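Local coordinates for protein putative Glycerophosphoryl diester phosphodiesterase (PDB 3L12) that is a putative member of the glycerophosphoryl diester phosphodiesterase family with a TIM-barrel fold and binds a magnesium ion through three acidic side chains, at residues F51-T56 with P127-L132; L148-D153 with A168-D173; V60-H65 with M92-I97; F40-A43 with A48-F51. All coordinates share one frame; numbering follows the deposited sequence.

Interactions 1, 2 and 4 are buried contacts of the TIM barrel, each laying a helix against the outside of strand 48-55 or its parallel neighbour 145-150. The segments of interactions 1 and 4 overlap at Phe-51 on strand 48-55 but meet different helices, and Phe-51 does its packing in interaction 1. In all three, apolar side chains face the helices, while an acidic residue of the same strand reaches the common magnesium ion. Interaction 3 is only partly buried: it lies in the long excursion between strand 48-55 and helix 129-137, brings no metal ligand, and pairs a valine-tyrosine contact with a capped helix end. Strand 61-63, antiparallel to 48-55, connects it with the barrel.

Interaction 1 (F51-T56 with P127-L132); sequences FDVVMT and PRLGEL. With MG (magnesium ion), chain C.
Leu-132 plants its CD2 methyl over the centre of the Phe-51 ring, 3.5 Å from the centroid and 4° off the normal. This is a CH-pi contact in which one methyl meets all six ring carbons almost equally. Leu-129 crosses Phe-51 at about a right angle and meets the ring obliquely, its CD1 3.7 Å from Phe-51 CE2, and the same methyl also touches Val-53 CG2 at 4.0 Å. Branched leucines suit the helix here because their methyls fit round a flat ring and a compact valine. Beyond this close-packed part, the start of helix 129-137 turns polar and partly exposed. Arg-128, the N-cap, gives its backbone N to Glu-131 OE1 (2.9 Å), approached from above the carboxylate plane; Arg-128 has two conformers, so its looser salt bridge to Glu-131 is less certain. On the strand, side chains alternate as in a TIM barrel. Phe-51 and Val-53 face the helix, whereas Asp-52 points inward, binding magnesium through OD1 (2.1 Å) while OD2 accepts from a metal-bound water and from Asn-33. Thus an outer face held by dispersion and CH-pi contact backs an inner face that holds a metal ligand.

Interaction 2 (L148-D153 with A168-D173); sequences LELKSD and AAVLAD. With MG (magnesium ion), chain C.
The ends of Leu-148 and Val-170 meet head-on, and their contact is purely apolar. Val-170 CG1 lies 3.9 Å from Leu-148 CD2 and equally near CD1, so a single valine methyl is received by the forked end of the leucine. With CG1 anti to the backbone N (chi1 168°), the other methyl of Val-170, CG2, is left to approach Leu-150 CD2 more loosely, at 4.4 Å. One valine therefore meets two leucines spaced two residues apart on one face of the strand; a compact, branched side chain suits this helix position, since it offers one methyl to each leucine of the strand. These contacts belong to the right-handed beta-alpha-beta unit of strand 145-150, helix 160-176 and strand 183-187, a repeating element of the TIM barrel, and Met-185 of the last strand also packs on Val-170. The polar interactions lie on the other side of the strand. Between the two leucines, Glu-149 points into the barrel. Its chain is extended beyond CG, long enough to carry OE1 to the magnesium ion, 2.0 Å away, where Glu-50 and Asp-52 are the other protein ligands. Backbone bonds supply the last kind of interaction: within the helix, Ala-172 N donates to Ala-168 O at 2.9 Å, while strand 145-150 pairs in parallel with 48-55 on one flank and 183-187 on the other.

Interaction 3 (V60-H65 with M92-I97); sequences VPVVTH and MTYAEI
The shortest polar bond beside the packing of Val-62 on Tyr-94 runs from Thr-93 N to Glu-96 OE1, 2.9 Å long and fairly straight at 166°, meeting the oxygen from well above the carboxylate plane. Its counterpart returns from Glu-96 N to Thr-93 OG1 at 3.1 Å. Together they form a capping box: threonine, with a short hydroxyl, suits the N-cap, and glutamate three residues on can reach back to the backbone. The first turn is thus fixed just where Tyr-94 leaves it. A chi1 of 179° swings the Tyr-94 ring away from its own backbone N and out toward the strand, where Val-62 CG1 lies 3.4 Å from CD1 and 3.7 Å from CE1 in an oblique approach. Val-60 CG2 rests against Tyr-94 CB, 4.1 Å away. Valine suits both places, Val-62 on the strand and Val-60 just before it, being compact and beta-branched, while tyrosine combines an apolar ring with a polar end: its OH hydrogen-bonds Val-126 O. In the chain, the contact falls between strand 48-55 and helix 129-137, in a part consistent with the insertion that members of this family carry in their TIM barrel. Strand 61-63 runs antiparallel to strand 48-55; Pro-61 rests on helices 129-137 and 160-176, while Val-62 turns to the short helix 94-98, whose Tyr-94 also touches Glu-131 at the start of helix 129-137.

Interaction 4 (F40-A43 with A48-F51); sequences FTLA and ALEF. With MG (magnesium ion), chain C.
Thr-41 and Leu-49 pass alongside one another, pointing opposite ways, the threonine reaching from the helix and the leucine from the strand. Their methyls meet where they pass: Thr-41 CG2 is 3.4 Å from Leu-49 CD2, tighter than usual for two carbons, and Thr-41 CB follows at 3.9 Å. The orientation of the threonine makes this possible. Its CG2 stands anti to the backbone N, turned to the strand, whereas OG1 (chi1 -60°) lies beside that N and hydrogen-bonds Gly-37 O one turn earlier. Threonine suits the spot because it satisfies its hydroxyl within its own helix and still presents a methyl. Leu-42 starts out less directly, but its end bends nearer, bringing CD2 to 4.2 Å from the same Leu-49 CD2. One leucine methyl therefore meets two consecutive helix residues. The contact closes part of the beta-alpha-beta unit of strand 19-23, helix 35-43 and strand 48-55 in the TIM barrel. From another flank of the same helix, Phe-40 meets Phe-40 of the second subunit, so the helix that packs on the barrel strand also takes part in the contact between subunits. The next residue along the strand, Glu-50, faces inward. Bent at chi2 (-86°), it places OE2 2.1 Å from the magnesium ion, and OE1 accepts from a metal-bound water at 2.6 Å, the same water that donates to Asp-52. The chemistry implies a division of labour along the strand: Leu-49 seats the helix by close apolar contact, while Glu-50 helps hold both the metal and the orientation of one of its waters.

Interaction 1 (F51-T56 with P127-L132)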
# COMPACT_ATOMS: atom_id res chain seq x y z
N PHE A 51 6.03 -8.19 13.88
CA PHE A 51 5.85 -9.41 13.15
C PHE A 51 6.01 -10.59 14.12
O PHE A 51 6.46 -10.39 15.25
CB PHE A 51 6.84 -9.48 12.00
CG PHE A 51 8.26 -9.39 12.46
CD1 PHE A 51 8.86 -8.16 12.61
CD2 PHE A 51 9.01 -10.54 12.76
CE1 PHE A 51 10.20 -8.06 13.02
CE2 PHE A 51 10.34 -10.45 13.19
CZ PHE A 51 10.92 -9.18 13.29
N ASP A 52 5.69 -11.78 13.65
CA ASP A 52 5.59 -12.96 14.52
C ASP A 52 6.56 -14.00 14.05
O ASP A 52 6.76 -14.14 12.81
CB ASP A 52 4.19 -13.51 14.47
CG ASP A 52 3.15 -12.42 14.63
OD1 ASP A 52 2.95 -11.95 15.80
OD2 ASP A 52 2.54 -12.03 13.59
N VAL A 53 7.11 -14.76 15.01
CA VAL A 53 8.04 -15.82 14.67
C VAL A 53 7.61 -17.11 15.35
O VAL A 53 7.27 -17.12 16.52
CB VAL A 53 9.48 -15.46 15.06
CG1 VAL A 53 10.48 -16.62 14.73
CG2 VAL A 53 9.89 -14.15 14.36
N VAL A 54 7.60 -18.18 14.55
CA VAL A 54 7.22 -19.52 14.95
C VAL A 54 8.28 -20.52 14.42
O VAL A 54 8.91 -20.29 13.35
CB VAL A 54 5.80 -19.81 14.34
CG1 VAL A 54 5.40 -21.24 14.54
CG2 VAL A 54 4.73 -18.79 14.88
N MSE A 55 8.53 -21.62 15.15
CA MSE A 55 9.48 -22.63 14.72
C MSE A 55 8.89 -23.76 13.85
O MSE A 55 7.83 -24.28 14.18
CB MSE A 55 10.09 -23.31 15.94
CG MSE A 55 10.84 -22.42 16.93
SE MSE A 55 12.33 -21.52 16.07
CE MSE A 55 13.31 -22.74 15.60
N THR A 56 9.60 -24.12 12.79
CA THR A 56 9.23 -25.28 11.98
C THR A 56 9.76 -26.56 12.66
O THR A 56 10.53 -26.54 13.63
CB THR A 56 9.84 -25.19 10.59
OG1 THR A 56 11.26 -25.27 10.69
CG2 THR A 56 9.41 -23.86 9.86
N PRO A 127 8.21 -16.23 4.75
CA PRO A 127 9.65 -16.04 4.75
C PRO A 127 10.32 -16.52 6.04
O PRO A 127 9.68 -16.61 7.10
CB PRO A 127 9.78 -14.51 4.66
CG PRO A 127 8.52 -13.97 5.27
CD PRO A 127 7.44 -14.99 5.00
N ARG A 128 11.59 -16.86 5.93
CA ARG A 128 12.42 -17.15 7.09
C ARG A 128 12.65 -15.85 7.86
O ARG A 128 12.70 -14.77 7.27
CB ARG A 128 13.79 -17.67 6.63
CG ARG A 128 13.78 -19.03 5.96
CD ARG A 128 15.20 -19.57 5.76
NE ARG A 128 15.92 -18.92 4.66
CZ ARG A 128 16.87 -17.98 4.76
NH1 ARG A 128 17.32 -17.51 5.94
NH2 ARG A 128 17.40 -17.50 3.64
N LEU A 129 12.82 -15.94 9.17
CA LEU A 129 13.17 -14.75 9.96
C LEU A 129 14.44 -14.11 9.41
O LEU A 129 14.51 -12.89 9.29
CB LEU A 129 13.37 -15.13 11.42
CG LEU A 129 13.95 -14.01 12.26
CD1 LEU A 129 13.04 -12.78 12.26
CD2 LEU A 129 14.20 -14.55 13.63
N GLY A 130 15.41 -14.96 9.04
CA GLY A 130 16.68 -14.49 8.48
C GLY A 130 16.50 -13.62 7.26
O GLY A 130 17.21 -12.63 7.08
N GLU A 131 15.53 -13.99 6.42
CA GLU A 131 15.23 -13.23 5.22
C GLU A 131 14.68 -11.87 5.54
O GLU A 131 15.01 -10.90 4.88
CB GLU A 131 14.26 -13.99 4.31
CG GLU A 131 14.90 -15.20 3.71
CD GLU A 131 13.96 -16.16 3.03
OE1 GLU A 131 12.76 -16.26 3.36
OE2 GLU A 131 14.46 -16.90 2.13
N LEU A 132 13.80 -11.80 6.51
CA LEU A 132 13.28 -10.52 6.93
C LEU A 132 14.40 -9.67 7.53
O LEU A 132 14.49 -8.47 7.27
CB LEU A 132 12.13 -10.71 7.90
CG LEU A 132 11.65 -9.40 8.52
CD1 LEU A 132 11.12 -8.37 7.44
CD2 LEU A 132 10.60 -9.71 9.54
MG MG C . 1.78 -10.41 16.53
O HOH W 1 1.32 -9.94 14.56
O HOH W 2 0.09 -11.71 16.57

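Interaction 2 (L148-D153 with A168-D173)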
# COMPACT_ATOMS: atom_id res chain seq x y z
N LEU A 148 9.55 -7.99 17.73
CA LEU A 148 9.61 -9.38 17.30
C LEU A 148 8.80 -10.23 18.26
O LEU A 148 9.19 -10.49 19.42
CB LEU A 148 11.07 -9.79 17.21
CG LEU A 148 11.41 -11.13 16.61
CD1 LEU A 148 12.91 -11.13 16.31
CD2 LEU A 148 10.99 -12.34 17.49
N GLU A 149 7.62 -10.62 17.80
CA GLU A 149 6.69 -11.40 18.65
C GLU A 149 7.07 -12.88 18.57
O GLU A 149 6.90 -13.53 17.52
CB GLU A 149 5.22 -11.20 18.28
CG GLU A 149 4.32 -11.81 19.35
CD GLU A 149 2.83 -11.79 19.10
OE1 GLU A 149 2.33 -10.97 18.32
OE2 GLU A 149 2.13 -12.62 19.78
N LEU A 150 7.58 -13.41 19.68
CA LEU A 150 7.82 -14.85 19.78
C LEU A 150 6.49 -15.53 20.08
O LEU A 150 5.87 -15.22 21.11
CB LEU A 150 8.81 -15.14 20.88
CG LEU A 150 10.26 -14.69 20.61
CD1 LEU A 150 10.44 -13.30 21.15
CD2 LEU A 150 11.28 -15.63 21.21
N LYS A 151 6.05 -16.41 19.17
CA LYS A 151 4.76 -17.13 19.24
C LYS A 151 5.10 -18.58 19.55
O LYS A 151 5.53 -19.36 18.68
CB LYS A 151 3.95 -16.98 17.94
CG LYS A 151 2.51 -17.52 17.98
CD LYS A 151 1.64 -16.54 18.79
CE LYS A 151 0.15 -16.67 18.55
NZ LYS A 151 -0.43 -17.64 19.52
N SER A 152 4.98 -18.92 20.82
CA SER A 152 5.22 -20.29 21.25
C SER A 152 4.00 -21.18 20.91
O SER A 152 2.86 -20.69 20.79
CB SER A 152 5.47 -20.29 22.75
OG SER A 152 4.46 -19.53 23.35
N ASP A 153 4.26 -22.47 20.78
CA ASP A 153 3.24 -23.47 20.46
C ASP A 153 2.97 -24.13 21.79
O ASP A 153 3.91 -24.65 22.41
CB ASP A 153 3.78 -24.48 19.47
CG ASP A 153 2.75 -25.56 19.08
OD1 ASP A 153 1.79 -25.81 19.86
OD2 ASP A 153 2.94 -26.15 17.96
N ALA A 168 17.04 -19.34 21.42
CA ALA A 168 18.42 -19.34 20.91
C ALA A 168 18.48 -19.21 19.38
O ALA A 168 19.39 -18.55 18.83
CB ALA A 168 19.17 -20.60 21.38
N ALA A 169 17.54 -19.87 18.72
CA ALA A 169 17.44 -19.84 17.28
C ALA A 169 17.07 -18.44 16.76
O ALA A 169 17.66 -17.96 15.81
CB ALA A 169 16.43 -20.93 16.80
N VAL A 170 16.09 -17.81 17.40
CA VAL A 170 15.72 -16.45 17.07
C VAL A 170 16.91 -15.52 17.28
O VAL A 170 17.28 -14.71 16.43
CB VAL A 170 14.49 -16.03 17.89
CG1 VAL A 170 14.24 -14.53 17.80
CG2 VAL A 170 13.27 -16.82 17.42
N LEU A 171 17.60 -15.67 18.41
CA LEU A 171 18.78 -14.80 18.69
C LEU A 171 19.93 -14.99 17.71
O LEU A 171 20.59 -14.02 17.34
CB LEU A 171 19.27 -15.01 20.11
CG LEU A 171 18.31 -14.44 21.16
CD1 LEU A 171 18.71 -14.88 22.58
CD2 LEU A 171 18.22 -12.90 21.07
N ALA A 172 20.16 -16.23 17.29
CA ALA A 172 21.21 -16.53 16.31
C ALA A 172 20.95 -15.74 15.03
O ALA A 172 21.90 -15.16 14.44
CB ALA A 172 21.29 -18.03 16.01
N ASP A 173 19.69 -15.68 14.62
CA ASP A 173 19.33 -14.87 13.44
C ASP A 173 19.55 -13.39 13.66
O ASP A 173 20.16 -12.70 12.82
CB ASP A 173 17.87 -15.08 13.03
CG ASP A 173 17.64 -16.36 12.24
OD1 ASP A 173 18.60 -16.99 11.74
OD2 ASP A 173 16.46 -16.76 12.17
MG MG C . 1.78 -10.41 16.53
O HOH W 2 0.09 -11.71 16.57
O HOH W 1 1.32 -9.94 14.56

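Interaction 3 (V60-H65 with M92-I97)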
# COMPACT_ATOMS: atom_id res chain seq x y z
N VAL A 60 13.61 -24.06 11.96
CA VAL A 60 13.76 -22.78 11.23
C VAL A 60 12.78 -21.75 11.81
O VAL A 60 11.57 -21.99 11.83
CB VAL A 60 13.56 -22.91 9.69
CG1 VAL A 60 13.81 -21.58 8.96
CG2 VAL A 60 14.47 -23.97 9.09
N PRO A 61 13.28 -20.60 12.31
CA PRO A 61 12.35 -19.53 12.70
C PRO A 61 11.75 -18.90 11.43
O PRO A 61 12.49 -18.44 10.55
CB PRO A 61 13.24 -18.52 13.43
CG PRO A 61 14.52 -19.23 13.68
CD PRO A 61 14.67 -20.27 12.62
N VAL A 62 10.43 -18.92 11.34
CA VAL A 62 9.71 -18.38 10.17
C VAL A 62 8.73 -17.32 10.63
O VAL A 62 8.31 -17.28 11.80
CB VAL A 62 9.00 -19.48 9.34
CG1 VAL A 62 10.05 -20.43 8.72
CG2 VAL A 62 7.97 -20.21 10.16
N VAL A 63 8.37 -16.45 9.67
CA VAL A 63 7.53 -15.31 9.95
C VAL A 63 6.08 -15.60 9.55
O VAL A 63 5.74 -15.52 8.36
CB VAL A 63 8.07 -14.06 9.25
CG1 VAL A 63 7.24 -12.84 9.66
CG2 VAL A 63 9.57 -13.84 9.59
N THR A 64 5.27 -15.97 10.54
CA THR A 64 3.84 -16.28 10.36
C THR A 64 3.20 -16.07 11.72
O THR A 64 3.85 -16.28 12.74
CB THR A 64 3.60 -17.67 9.74
OG1 THR A 64 2.20 -17.81 9.47
CG2 THR A 64 4.05 -18.76 10.61
N HIS A 65 1.92 -15.71 11.72
CA HIS A 65 1.28 -15.21 12.93
C HIS A 65 0.88 -16.23 13.95
O HIS A 65 0.73 -15.87 15.12
CB HIS A 65 0.03 -14.36 12.59
CG HIS A 65 -1.23 -15.15 12.39
ND1 HIS A 65 -1.50 -15.87 11.25
CD2 HIS A 65 -2.29 -15.35 13.21
CE1 HIS A 65 -2.66 -16.49 11.38
NE2 HIS A 65 -3.18 -16.15 12.54
N MSE A 92 5.76 -29.44 10.43
CA MSE A 92 6.09 -29.26 9.02
C MSE A 92 7.51 -28.77 8.85
O MSE A 92 8.00 -27.94 9.64
CB MSE A 92 5.18 -28.20 8.37
CG MSE A 92 3.75 -28.49 8.53
SE MSE A 92 2.61 -27.07 7.82
CE MSE A 92 3.07 -27.33 5.99
N THR A 93 8.18 -29.24 7.81
CA THR A 93 9.49 -28.73 7.48
C THR A 93 9.31 -27.39 6.81
O THR A 93 8.24 -27.06 6.27
CB THR A 93 10.27 -29.64 6.53
OG1 THR A 93 9.63 -29.69 5.25
CG2 THR A 93 10.43 -31.08 7.13
N TYR A 94 10.37 -26.57 6.81
CA TYR A 94 10.30 -25.31 6.14
C TYR A 94 10.00 -25.53 4.63
O TYR A 94 9.21 -24.79 4.05
CB TYR A 94 11.57 -24.45 6.30
CG TYR A 94 11.40 -23.15 5.55
CD1 TYR A 94 10.37 -22.28 5.85
CD2 TYR A 94 12.24 -22.81 4.50
CE1 TYR A 94 10.15 -21.10 5.13
CE2 TYR A 94 12.02 -21.62 3.80
CZ TYR A 94 10.95 -20.78 4.11
OH TYR A 94 10.76 -19.60 3.43
N ALA A 95 10.58 -26.56 4.03
CA ALA A 95 10.30 -26.83 2.59
C ALA A 95 8.81 -27.10 2.32
O ALA A 95 8.26 -26.61 1.34
CB ALA A 95 11.14 -27.98 2.07
N GLU A 96 8.16 -27.83 3.21
CA GLU A 96 6.73 -28.10 3.08
C GLU A 96 5.93 -26.82 3.21
O GLU A 96 4.90 -26.65 2.53
CB GLU A 96 6.31 -29.13 4.12
CG GLU A 96 6.92 -30.47 3.80
CD GLU A 96 7.06 -31.42 5.00
OE1 GLU A 96 6.62 -31.08 6.12
OE2 GLU A 96 7.60 -32.56 4.78
N ILE A 97 6.33 -25.93 4.12
CA ILE A 97 5.64 -24.67 4.31
C ILE A 97 5.81 -23.79 3.09
O ILE A 97 4.89 -23.10 2.64
CB ILE A 97 6.13 -23.92 5.57
CG1 ILE A 97 5.62 -24.67 6.81
CG2 ILE A 97 5.64 -22.46 5.52
CD1 ILE A 97 6.34 -24.24 8.10

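Interaction 4 (F40-A43 with A48-F51)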
# COMPACT_ATOMS: atom_id res chain seq x y z
N PHE A 40 6.75 -2.58 1.45
CA PHE A 40 5.74 -1.56 1.26
C PHE A 40 5.66 -0.65 2.53
O PHE A 40 5.65 0.60 2.45
CB PHE A 40 4.34 -2.14 1.04
CG PHE A 40 3.25 -1.14 1.39
CD1 PHE A 40 3.09 -0.03 0.57
CD2 PHE A 40 2.50 -1.22 2.58
CE1 PHE A 40 2.16 0.96 0.88
CE2 PHE A 40 1.59 -0.23 2.88
CZ PHE A 40 1.43 0.86 2.02
N THR A 41 5.63 -1.28 3.69
CA THR A 41 5.48 -0.59 4.98
C THR A 41 6.58 0.41 5.16
O THR A 41 6.33 1.59 5.55
CB THR A 41 5.39 -1.60 6.15
OG1 THR A 41 4.25 -2.44 5.91
CG2 THR A 41 5.17 -0.91 7.50
N LEU A 42 7.80 -0.00 4.84
CA LEU A 42 8.93 0.91 4.95
C LEU A 42 8.91 2.04 3.90
O LEU A 42 9.32 3.19 4.19
CB LEU A 42 10.25 0.16 4.88
CG LEU A 42 10.39 -0.89 5.98
CD1 LEU A 42 11.67 -1.68 5.71
CD2 LEU A 42 10.49 -0.25 7.35
N ALA A 43 8.41 1.75 2.72
CA ALA A 43 8.24 2.75 1.68
C ALA A 43 7.12 3.73 2.01
O ALA A 43 7.09 4.86 1.51
CB ALA A 43 7.98 2.09 0.30
N ALA A 48 8.89 1.41 12.29
CA ALA A 48 8.84 0.29 13.21
C ALA A 48 7.86 -0.75 12.72
O ALA A 48 6.79 -0.42 12.20
CB ALA A 48 8.45 0.77 14.56
N LEU A 49 8.23 -2.02 12.87
CA LEU A 49 7.46 -3.12 12.39
C LEU A 49 7.22 -4.10 13.49
O LEU A 49 8.11 -4.35 14.29
CB LEU A 49 8.27 -3.90 11.32
CG LEU A 49 8.76 -3.17 10.06
CD1 LEU A 49 9.58 -4.08 9.20
CD2 LEU A 49 7.55 -2.60 9.28
N GLU A 50 6.04 -4.70 13.50
CA GLU A 50 5.77 -5.83 14.33
C GLU A 50 5.55 -7.05 13.44
O GLU A 50 4.94 -6.95 12.36
CB GLU A 50 4.57 -5.58 15.18
CG GLU A 50 4.24 -6.65 16.22
CD GLU A 50 3.38 -7.82 15.74
OE1 GLU A 50 2.93 -7.84 14.60
OE2 GLU A 50 3.10 -8.77 16.56
N PHE A 51 6.03 -8.19 13.88
CA PHE A 51 5.85 -9.41 13.15
C PHE A 51 6.01 -10.59 14.12
O PHE A 51 6.46 -10.39 15.25
CB PHE A 51 6.84 -9.48 12.00
CG PHE A 51 8.26 -9.39 12.46
CD1 PHE A 51 8.86 -8.16 12.61
CD2 PHE A 51 9.01 -10.54 12.76
CE1 PHE A 51 10.20 -8.06 13.02
CE2 PHE A 51 10.34 -10.45 13.19
CZ PHE A 51 10.92 -9.18 13.29
MG MG C . 1.78 -10.41 16.53
O HOH W 1 1.32 -9.94 14.56
O HOH W 2 0.09 -11.71 16.57